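Local coordinates for guanine nucleotide exchange protein (Legionella pneumophila, PDB 1XSZ), which probably acts as a guanine nucleotide exchange factor for Arf GTPases, with a Sec7 domain whose active site is covered by a C-terminal cap, at residues 89-97 and 136-144; 239-250 and 260-270. All blocks are in the same frame, centred on the assembly; numbering follows the deposited sequence.

In the fold
Interaction 1 comes first along the chain and joins two helices, 89-98 and 131-149, inside the Sec7 domain. Interaction 2 follows in the C-terminal capping domain, where strands 243-248 and 260-268 pair at one edge of a six-stranded antiparallel sheet. Their centres lie about 32 Å apart, on opposite sides of the chain's centre, and their nearest atoms stay about 10 Å apart. The link between them is indirect: helix 252-258, which connects the two strands, lays W253 and F257 against F139 and I142 of helix 131-149, while D248, Y260 and T263 touch helix 106-123. The strand pair thus holds both ends of a connection that lies against the Sec7 domain.

Interaction 1 of 2, residues 89-97 and 136-144; sequences FVEGLRTFL and LLAFQTIML
F89, L93 and L97 of one helix pack against L137, A138, T141 and I142 of another in a buried, apolar helix-helix contact within the all-helical Sec7 domain. The two segments cross steeply, at -76°, and their axes come no closer than 11.0 Å, a spacing filled by side chains. At one end of the interface the methyl CD2 of L137 sits over the face of the F89 ring, 3.6 Å from its centroid and only 7° off the ring normal, a CH-pi contact. F89 takes its place with CG anti to the backbone N (chi1 178°), which sends the ring across to the second helix until its edge reaches the backbone: CZ lies 3.5 Å from A138 N. Y120 meets the same ring edge-to-face from helix 106-123. One turn on, L93 inserts a single branch, CD2, which touches A138 CB at 4.1 Å and also lies against T141 CB and I142 CG1. L97 CD1 extends the row, 4.2 Å from I142 CG1. Helix 179-191 supplies L185 against V90, L137 and T141, so a fourth helix helps to close this core. The one hydroxyl that the two segments bring to the interface is satisfied within its own helix: T141 OG1 donates to L137 O at 2.7 Å, approaching from the opposite face of that carbonyl to T141 N.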
loop_
_atom_site.group_PDB
_atom_site.type_symbol
_atom_site.label_atom_id
_atom_site.label_comp_id
_atom_site.label_asym_id
_atom_site.label_seq_id
_atom_site.Cartn_x
_atom_site.Cartn_y
_atom_site.Cartn_z
ATOM N N PHE A 89 22.429 -8.354 -3.058
ATOM C CA PHE A 89 21.399 -7.357 -2.786
ATOM C C PHE A 89 20.159 -7.595 -3.645
ATOM O O PHE A 89 19.038 -7.614 -3.136
ATOM C CB PHE A 89 21.933 -5.949 -3.058
ATOM C CG PHE A 89 20.911 -4.868 -2.850
ATOM C CD1 PHE A 89 20.627 -4.401 -1.572
ATOM C CD2 PHE A 89 20.204 -4.346 -3.928
ATOM C CE1 PHE A 89 19.653 -3.429 -1.362
ATOM C CE2 PHE A 89 19.223 -3.371 -3.726
ATOM C CZ PHE A 89 18.950 -2.914 -2.448
ATOM N N VAL A 90 20.365 -7.779 -4.944
ATOM C CA VAL A 90 19.243 -7.985 -5.847
ATOM C C VAL A 90 18.504 -9.275 -5.541
ATOM O O VAL A 90 17.279 -9.303 -5.574
ATOM C CB VAL A 90 19.702 -7.954 -7.319
ATOM C CG1 VAL A 90 18.534 -8.267 -8.248
ATOM C CG2 VAL A 90 20.251 -6.563 -7.642
ATOM N N GLU A 91 19.230 -10.345 -5.234
ATOM C CA GLU A 91 18.561 -11.607 -4.938
ATOM C C GLU A 91 17.766 -11.498 -3.641
ATOM O O GLU A 91 16.668 -12.042 -3.535
ATOM C CB GLU A 91 19.572 -12.750 -4.840
ATOM C CG GLU A 91 18.934 -14.132 -4.704
ATOM C CD GLU A 91 18.105 -14.540 -5.917
ATOM O OE1 GLU A 91 17.516 -15.642 -5.887
ATOM O OE2 GLU A 91 18.040 -13.772 -6.898
ATOM N N GLY A 92 18.315 -10.796 -2.656
ATOM C CA GLY A 92 17.604 -10.627 -1.401
ATOM C C GLY A 92 16.319 -9.849 -1.626
ATOM O O GLY A 92 15.259 -10.216 -1.116
ATOM N N LEU A 93 16.409 -8.772 -2.399
ATOM C CA LEU A 93 15.229 -7.962 -2.680
ATOM C C LEU A 93 14.203 -8.780 -3.467
ATOM O O LEU A 93 12.999 -8.658 -3.234
ATOM C CB LEU A 93 15.637 -6.705 -3.453
ATOM C CG LEU A 93 14.542 -5.693 -3.810
ATOM C CD1 LEU A 93 13.686 -5.358 -2.597
ATOM C CD2 LEU A 93 15.204 -4.432 -4.350
ATOM N N ARG A 94 14.668 -9.609 -4.398
ATOM C CA ARG A 94 13.753 -10.434 -5.184
ATOM C C ARG A 94 13.009 -11.401 -4.268
ATOM O O ARG A 94 11.791 -11.568 -4.378
ATOM C CB ARG A 94 14.510 -11.222 -6.257
ATOM C CG ARG A 94 13.588 -11.979 -7.206
ATOM C CD ARG A 94 14.368 -12.600 -8.358
ATOM N NE ARG A 94 13.494 -13.077 -9.428
ATOM C CZ ARG A 94 12.708 -14.146 -9.339
ATOM N NH1 ARG A 94 12.681 -14.864 -8.225
ATOM N NH2 ARG A 94 11.947 -14.496 -10.366
ATOM N N THR A 95 13.743 -12.038 -3.364
ATOM C CA THR A 95 13.139 -12.978 -2.429
ATOM C C THR A 95 12.110 -12.272 -1.552
ATOM O O THR A 95 11.011 -12.784 -1.317
ATOM C CB THR A 95 14.222 -13.622 -1.547
ATOM O OG1 THR A 95 15.090 -14.411 -2.373
ATOM C CG2 THR A 95 13.588 -14.502 -0.478
ATOM N N PHE A 96 12.462 -11.083 -1.082
ATOM C CA PHE A 96 11.569 -10.310 -0.236
ATOM C C PHE A 96 10.276 -9.948 -0.974
ATOM O O PHE A 96 9.177 -10.225 -0.491
ATOM C CB PHE A 96 12.286 -9.039 0.235
ATOM C CG PHE A 96 11.431 -8.124 1.068
ATOM C CD1 PHE A 96 10.760 -7.049 0.484
ATOM C CD2 PHE A 96 11.289 -8.341 2.436
ATOM C CE1 PHE A 96 9.958 -6.202 1.262
ATOM C CE2 PHE A 96 10.491 -7.505 3.219
ATOM C CZ PHE A 96 9.825 -6.432 2.629
ATOM N N LEU A 97 10.402 -9.348 -2.152
ATOM C CA LEU A 97 9.212 -8.942 -2.895
ATOM C C LEU A 97 8.296 -10.099 -3.277
ATOM O O LEU A 97 7.071 -9.953 -3.261
ATOM C CB LEU A 97 9.616 -8.157 -4.145
ATOM C CG LEU A 97 10.317 -6.825 -3.858
ATOM C CD1 LEU A 97 10.869 -6.262 -5.152
ATOM C CD2 LEU A 97 9.347 -5.851 -3.190
ATOM N N LEU A 136 17.508 3.656 -0.954
ATOM C CA LEU A 136 17.703 4.275 -2.260
ATOM C C LEU A 136 17.997 3.192 -3.301
ATOM O O LEU A 136 17.412 3.181 -4.385
ATOM C CB LEU A 136 18.865 5.277 -2.217
ATOM C CG LEU A 136 19.300 5.834 -3.579
ATOM C CD1 LEU A 136 18.175 6.657 -4.186
ATOM C CD2 LEU A 136 20.553 6.682 -3.414
ATOM N N LEU A 137 18.905 2.281 -2.971
ATOM C CA LEU A 137 19.264 1.207 -3.887
ATOM C C LEU A 137 18.046 0.343 -4.207
ATOM O O LEU A 137 17.833 -0.041 -5.357
ATOM C CB LEU A 137 20.358 0.336 -3.270
ATOM C CG LEU A 137 21.295 -0.382 -4.237
ATOM C CD1 LEU A 137 22.104 0.634 -5.041
ATOM C CD2 LEU A 137 22.222 -1.277 -3.439
ATOM N N ALA A 138 17.251 0.045 -3.182
ATOM C CA ALA A 138 16.062 -0.774 -3.361
ATOM C C ALA A 138 15.038 -0.151 -4.298
ATOM O O ALA A 138 14.605 -0.804 -5.250
ATOM C CB ALA A 138 15.423 -1.085 -2.010
ATOM N N PHE A 139 14.651 1.103 -4.058
ATOM C CA PHE A 139 13.648 1.672 -4.942
ATOM C C PHE A 139 14.205 1.998 -6.324
ATOM O O PHE A 139 13.476 1.939 -7.311
ATOM C CB PHE A 139 12.873 2.837 -4.264
ATOM C CG PHE A 139 13.585 4.163 -4.218
ATOM C CD1 PHE A 139 13.772 4.913 -5.372
ATOM C CD2 PHE A 139 13.958 4.716 -2.991
ATOM C CE1 PHE A 139 14.309 6.203 -5.312
ATOM C CE2 PHE A 139 14.498 6.006 -2.921
ATOM C CZ PHE A 139 14.669 6.748 -4.086
ATOM N N GLN A 140 15.501 2.285 -6.422
ATOM C CA GLN A 140 16.096 2.532 -7.730
ATOM C C GLN A 140 16.077 1.209 -8.511
ATOM O O GLN A 140 15.794 1.194 -9.706
ATOM C CB GLN A 140 17.538 3.043 -7.591
ATOM C CG GLN A 140 17.669 4.480 -7.101
ATOM C CD GLN A 140 17.218 5.504 -8.125
ATOM O OE1 GLN A 140 17.342 5.292 -9.328
ATOM N NE2 GLN A 140 16.714 6.633 -7.648
ATOM N N THR A 141 16.361 0.095 -7.835
ATOM C CA THR A 141 16.355 -1.207 -8.497
ATOM C C THR A 141 14.940 -1.585 -8.934
ATOM O O THR A 141 14.750 -2.159 -10.003
ATOM C CB THR A 141 16.945 -2.296 -7.578
ATOM O OG1 THR A 141 18.277 -1.917 -7.202
ATOM C CG2 THR A 141 17.006 -3.636 -8.304
ATOM N N ILE A 142 13.949 -1.255 -8.110
ATOM C CA ILE A 142 12.563 -1.530 -8.474
ATOM C C ILE A 142 12.198 -0.706 -9.720
ATOM O O ILE A 142 11.563 -1.217 -10.639
ATOM C CB ILE A 142 11.621 -1.222 -7.291
ATOM C CG1 ILE A 142 11.825 -2.291 -6.210
ATOM C CG2 ILE A 142 10.160 -1.196 -7.753
ATOM C CD1 ILE A 142 11.182 -1.965 -4.885
ATOM N N MET A 143 12.609 0.560 -9.768
ATOM C CA MET A 143 12.321 1.365 -10.953
ATOM C C MET A 143 13.067 0.807 -12.161
ATOM O O MET A 143 12.529 0.764 -13.271
ATOM C CB MET A 143 12.742 2.830 -10.766
ATOM C CG MET A 143 11.862 3.639 -9.829
ATOM S SD MET A 143 12.161 5.428 -9.936
ATOM C CE MET A 143 13.804 5.540 -9.273
ATOM N N LEU A 144 14.314 0.399 -11.953
ATOM C CA LEU A 144 15.121 -0.137 -13.040
ATOM C C LEU A 144 14.500 -1.414 -13.614
ATOM O O LEU A 144 14.574 -1.662 -14.819
ATOM C CB LEU A 144 16.552 -0.398 -12.548
ATOM C CG LEU A 144 17.564 -0.860 -13.592
ATOM C CD1 LEU A 144 17.661 0.166 -14.717
ATOM C CD2 LEU A 144 18.921 -1.034 -12.924
#

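Interaction 2 of 2, residues 239-250 and 260-270; sequences IGDNVKTTVDQP and YKGTITLTDNK
T263 O is gripped by two donors, D248 N of the facing strand at 2.8 Å and a water at 2.9 Å. The backbone bond is almost straight (176° at the hydrogen) and lies in the carbonyl plane. The same water donates to D248 OD1 and accepts from T265 OG1 at 2.6 Å, tying both strands together beside the main-chain ladder. This ladder is regular and antiparallel, with K244-T267, T246-T265 and D248-T263 as its hydrogen-bonded pairs, and N269 N carries it past the strand end by donating to N242 O. Strand 243-248 is an outermost strand of the sheet, whereas 260-268 is also bonded to strand 274-280. V243, V247, I264 and L266, with T245 among them, make a mainly apolar face that ends at D268: V243 CG1 meets L266 CB at 3.7 Å, and F224 of helix 216-224 covers T245 and I264. On the other face the extended chain of K244 runs alongside T267, its CE 3.5 Å from T267 CB. Near the helical connection, P250 CB approaches Y260 CD2 obliquely at 3.4 Å, while G262 N lies over the centre of that ring. Y260 OH is bonded to T263 OG1 at 2.6 Å. At the far end D268 OD1 accepts from K270 N in an Asx turn, and a second water joins D268 OD2 to N242 N. The backbone ladder thus sets the register, one face is mostly hydrocarbon, and the other, with K244, D248 and the threonines, is mostly polar and partly bridged by water.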
loop_
_atom_site.group_PDB
_atom_site.type_symbol
_atom_site.label_atom_id
_atom_site.label_comp_id
_atom_site.label_asym_id
_atom_site.label_seq_id
_atom_site.Cartn_x
_atom_site.Cartn_y
_atom_site.Cartn_z
ATOM N N ILE A 239 -20.217 16.048 1.825
ATOM C CA ILE A 239 -19.602 16.138 3.146
ATOM C C ILE A 239 -19.970 17.424 3.880
ATOM O O ILE A 239 -20.546 18.344 3.296
ATOM C CB ILE A 239 -18.065 16.035 3.055
ATOM C CG1 ILE A 239 -17.507 17.216 2.263
ATOM C CG2 ILE A 239 -17.677 14.715 2.403
ATOM C CD1 ILE A 239 -16.003 17.213 2.138
ATOM N N GLY A 240 -19.631 17.481 5.163
ATOM C CA GLY A 240 -19.951 18.649 5.963
ATOM C C GLY A 240 -19.158 19.897 5.626
ATOM O O GLY A 240 -18.461 19.954 4.613
ATOM N N ASP A 241 -19.279 20.904 6.484
ATOM C CA ASP A 241 -18.575 22.165 6.299
ATOM C C ASP A 241 -17.424 22.247 7.295
ATOM O O ASP A 241 -16.676 23.224 7.317
ATOM C CB ASP A 241 -19.533 23.342 6.523
ATOM C CG ASP A 241 -20.760 23.279 5.628
ATOM O OD1 ASP A 241 -21.609 24.191 5.720
ATOM O OD2 ASP A 241 -20.879 22.322 4.833
ATOM N N ASN A 242 -17.285 21.210 8.117
ATOM C CA ASN A 242 -16.234 21.164 9.128
ATOM C C ASN A 242 -15.167 20.116 8.827
ATOM O O ASN A 242 -14.527 19.598 9.741
ATOM C CB ASN A 242 -16.843 20.877 10.502
ATOM C CG ASN A 242 -17.911 21.880 10.887
ATOM O OD1 ASN A 242 -17.650 23.080 10.971
ATOM N ND2 ASN A 242 -19.124 21.392 11.121
ATOM N N VAL A 243 -14.978 19.806 7.550
ATOM C CA VAL A 243 -13.980 18.820 7.162
ATOM C C VAL A 243 -12.679 19.498 6.757
ATOM O O VAL A 243 -12.653 20.326 5.845
ATOM C CB VAL A 243 -14.471 17.945 5.986
ATOM C CG1 VAL A 243 -13.396 16.932 5.603
ATOM C CG2 VAL A 243 -15.749 17.224 6.378
ATOM N N LYS A 244 -11.602 19.147 7.452
ATOM C CA LYS A 244 -10.292 19.704 7.161
ATOM C C LYS A 244 -9.519 18.672 6.353
ATOM O O LYS A 244 -9.831 17.480 6.396
ATOM C CB LYS A 244 -9.537 20.017 8.456
ATOM C CG LYS A 244 -9.247 18.798 9.316
ATOM C CD LYS A 244 -8.345 19.144 10.490
ATOM C CE LYS A 244 -7.988 17.901 11.293
ATOM N NZ LYS A 244 -7.048 18.206 12.406
ATOM N N THR A 245 -8.513 19.129 5.620
ATOM C CA THR A 245 -7.716 18.225 4.804
ATOM C C THR A 245 -6.229 18.519 4.832
ATOM O O THR A 245 -5.802 19.653 5.054
ATOM C CB THR A 245 -8.152 18.273 3.328
ATOM O OG1 THR A 245 -8.080 19.624 2.851
ATOM C CG2 THR A 245 -9.566 17.753 3.168
ATOM N N THR A 246 -5.452 17.466 4.611
ATOM C CA THR A 246 -4.003 17.548 4.526
ATOM C C THR A 246 -3.698 16.683 3.316
ATOM O O THR A 246 -4.406 15.707 3.051
ATOM C CB THR A 246 -3.289 16.970 5.774
ATOM O OG1 THR A 246 -3.680 15.608 5.979
ATOM C CG2 THR A 246 -3.629 17.789 7.010
ATOM N N VAL A 247 -2.673 17.055 2.560
ATOM C CA VAL A 247 -2.305 16.301 1.372
ATOM C C VAL A 247 -0.876 15.796 1.447
ATOM O O VAL A 247 0.055 16.566 1.686
ATOM C CB VAL A 247 -2.449 17.158 0.096
ATOM C CG1 VAL A 247 -2.004 16.354 -1.125
ATOM C CG2 VAL A 247 -3.891 17.619 -0.062
ATOM N N ASP A 248 -0.716 14.491 1.255
ATOM C CA ASP A 248 0.597 13.857 1.254
ATOM C C ASP A 248 1.052 13.803 -0.194
ATOM O O ASP A 248 0.492 13.057 -0.996
ATOM C CB ASP A 248 0.515 12.429 1.796
ATOM C CG ASP A 248 0.780 12.349 3.280
ATOM O OD1 ASP A 248 0.089 13.045 4.049
ATOM O OD2 ASP A 248 1.682 11.582 3.679
ATOM N N GLN A 249 2.055 14.601 -0.538
ATOM C CA GLN A 249 2.561 14.602 -1.901
ATOM C C GLN A 249 3.265 13.277 -2.171
ATOM O O GLN A 249 3.841 12.670 -1.269
ATOM C CB GLN A 249 3.526 15.769 -2.112
ATOM C CG GLN A 249 2.873 17.144 -2.001
ATOM C CD GLN A 249 1.715 17.324 -2.966
ATOM O OE1 GLN A 249 1.811 16.974 -4.140
ATOM N NE2 GLN A 249 0.615 17.886 -2.473
ATOM N N PRO A 250 3.223 12.809 -3.422
ATOM C CA PRO A 250 3.855 11.544 -3.806
ATOM C C PRO A 250 5.364 11.598 -4.019
ATOM O O PRO A 250 5.878 12.534 -4.634
ATOM C CB PRO A 250 3.137 11.198 -5.099
ATOM C CG PRO A 250 2.979 12.562 -5.730
ATOM C CD PRO A 250 2.482 13.388 -4.559
ATOM N N TYR A 260 1.047 7.010 -8.678
ATOM C CA TYR A 260 0.579 7.690 -7.480
ATOM C C TYR A 260 0.702 9.207 -7.596
ATOM O O TYR A 260 1.752 9.726 -8.002
ATOM C CB TYR A 260 1.399 7.180 -6.289
ATOM C CG TYR A 260 1.015 7.692 -4.920
ATOM C CD1 TYR A 260 -0.304 7.632 -4.455
ATOM C CD2 TYR A 260 1.999 8.157 -4.044
ATOM C CE1 TYR A 260 -0.621 8.018 -3.147
ATOM C CE2 TYR A 260 1.695 8.538 -2.751
ATOM C CZ TYR A 260 0.391 8.470 -2.301
ATOM O OH TYR A 260 0.109 8.854 -1.013
ATOM N N LYS A 261 -0.370 9.907 -7.233
ATOM C CA LYS A 261 -0.395 11.366 -7.269
ATOM C C LYS A 261 -0.595 11.959 -5.876
ATOM O O LYS A 261 -0.681 13.181 -5.721
ATOM C CB LYS A 261 -1.501 11.868 -8.204
ATOM C CG LYS A 261 -1.306 11.475 -9.656
ATOM C CD LYS A 261 -2.142 12.335 -10.591
ATOM C CE LYS A 261 -1.661 13.780 -10.582
ATOM N NZ LYS A 261 -2.413 14.619 -11.554
ATOM N N GLY A 262 -0.676 11.098 -4.864
ATOM C CA GLY A 262 -0.847 11.568 -3.503
ATOM C C GLY A 262 -2.087 11.068 -2.785
ATOM O O GLY A 262 -2.979 10.461 -3.394
ATOM N N THR A 263 -2.133 11.320 -1.481
ATOM C CA THR A 263 -3.252 10.928 -0.635
ATOM C C THR A 263 -3.779 12.140 0.123
ATOM O O THR A 263 -3.010 12.900 0.715
ATOM C CB THR A 263 -2.836 9.867 0.397
ATOM O OG1 THR A 263 -2.375 8.699 -0.286
ATOM C CG2 THR A 263 -4.013 9.496 1.293
ATOM N N ILE A 264 -5.092 12.318 0.091
ATOM C CA ILE A 264 -5.734 13.417 0.797
ATOM C C ILE A 264 -6.396 12.811 2.022
ATOM O O ILE A 264 -7.101 11.805 1.916
ATOM C CB ILE A 264 -6.828 14.078 -0.067
ATOM C CG1 ILE A 264 -6.230 14.561 -1.387
ATOM C CG2 ILE A 264 -7.474 15.234 0.702
ATOM C CD1 ILE A 264 -7.261 14.959 -2.419
ATOM N N THR A 265 -6.157 13.396 3.189
ATOM C CA THR A 265 -6.775 12.900 4.407
ATOM C C THR A 265 -7.836 13.897 4.855
ATOM O O THR A 265 -7.546 15.078 5.074
ATOM C CB THR A 265 -5.748 12.700 5.541
ATOM O OG1 THR A 265 -4.782 11.721 5.137
ATOM C CG2 THR A 265 -6.439 12.215 6.807
ATOM N N LEU A 266 -9.070 13.417 4.957
ATOM C CA LEU A 266 -10.196 14.243 5.383
ATOM C C LEU A 266 -10.503 13.963 6.842
ATOM O O LEU A 266 -10.633 12.810 7.249
ATOM C CB LEU A 266 -11.443 13.934 4.552
ATOM C CG LEU A 266 -11.472 14.358 3.085
ATOM C CD1 LEU A 266 -10.411 13.618 2.293
ATOM C CD2 LEU A 266 -12.847 14.072 2.519
ATOM N N THR A 267 -10.627 15.020 7.633
ATOM C CA THR A 267 -10.935 14.864 9.044
ATOM C C THR A 267 -12.017 15.855 9.441
ATOM O O THR A 267 -11.881 17.056 9.206
ATOM C CB THR A 267 -9.695 15.117 9.929
ATOM O OG1 THR A 267 -8.627 14.256 9.519
ATOM C CG2 THR A 267 -10.023 14.842 11.387
ATOM N N ASP A 268 -13.099 15.351 10.026
ATOM C CA ASP A 268 -14.184 16.217 10.470
ATOM C C ASP A 268 -13.788 16.740 11.845
ATOM O O ASP A 268 -13.632 15.967 12.790
ATOM C CB ASP A 268 -15.495 15.432 10.556
ATOM C CG ASP A 268 -16.685 16.320 10.869
ATOM O OD1 ASP A 268 -16.681 16.966 11.937
ATOM O OD2 ASP A 268 -17.621 16.372 10.044
ATOM N N ASN A 269 -13.619 18.055 11.950
ATOM C CA ASN A 269 -13.208 18.686 13.201
ATOM C C ASN A 269 -14.197 18.556 14.354
ATOM O O ASN A 269 -13.848 18.832 15.502
ATOM C CB ASN A 269 -12.911 20.169 12.962
ATOM C CG ASN A 269 -11.728 20.383 12.039
ATOM O OD1 ASN A 269 -10.623 19.911 12.308
ATOM N ND2 ASN A 269 -11.953 21.102 10.946
ATOM N N LYS A 270 -15.421 18.130 14.060
ATOM C CA LYS A 270 -16.433 17.994 15.102
ATOM C C LYS A 270 -16.723 16.556 15.519
ATOM O O LYS A 270 -16.952 16.282 16.696
ATOM C CB LYS A 270 -17.732 18.671 14.654
ATOM C CG LYS A 270 -17.586 20.162 14.404
ATOM C CD LYS A 270 -17.128 20.887 15.662
ATOM C CE LYS A 270 -16.808 22.344 15.375
ATOM N NZ LYS A 270 -15.695 22.479 14.393
HETATM O O HOH W 1 -18.652 18.594 8.843
HETATM O O HOH W 2 -2.783 12.327 3.554
HETATM O O HOH W 3 2.191 10.304 0.014
#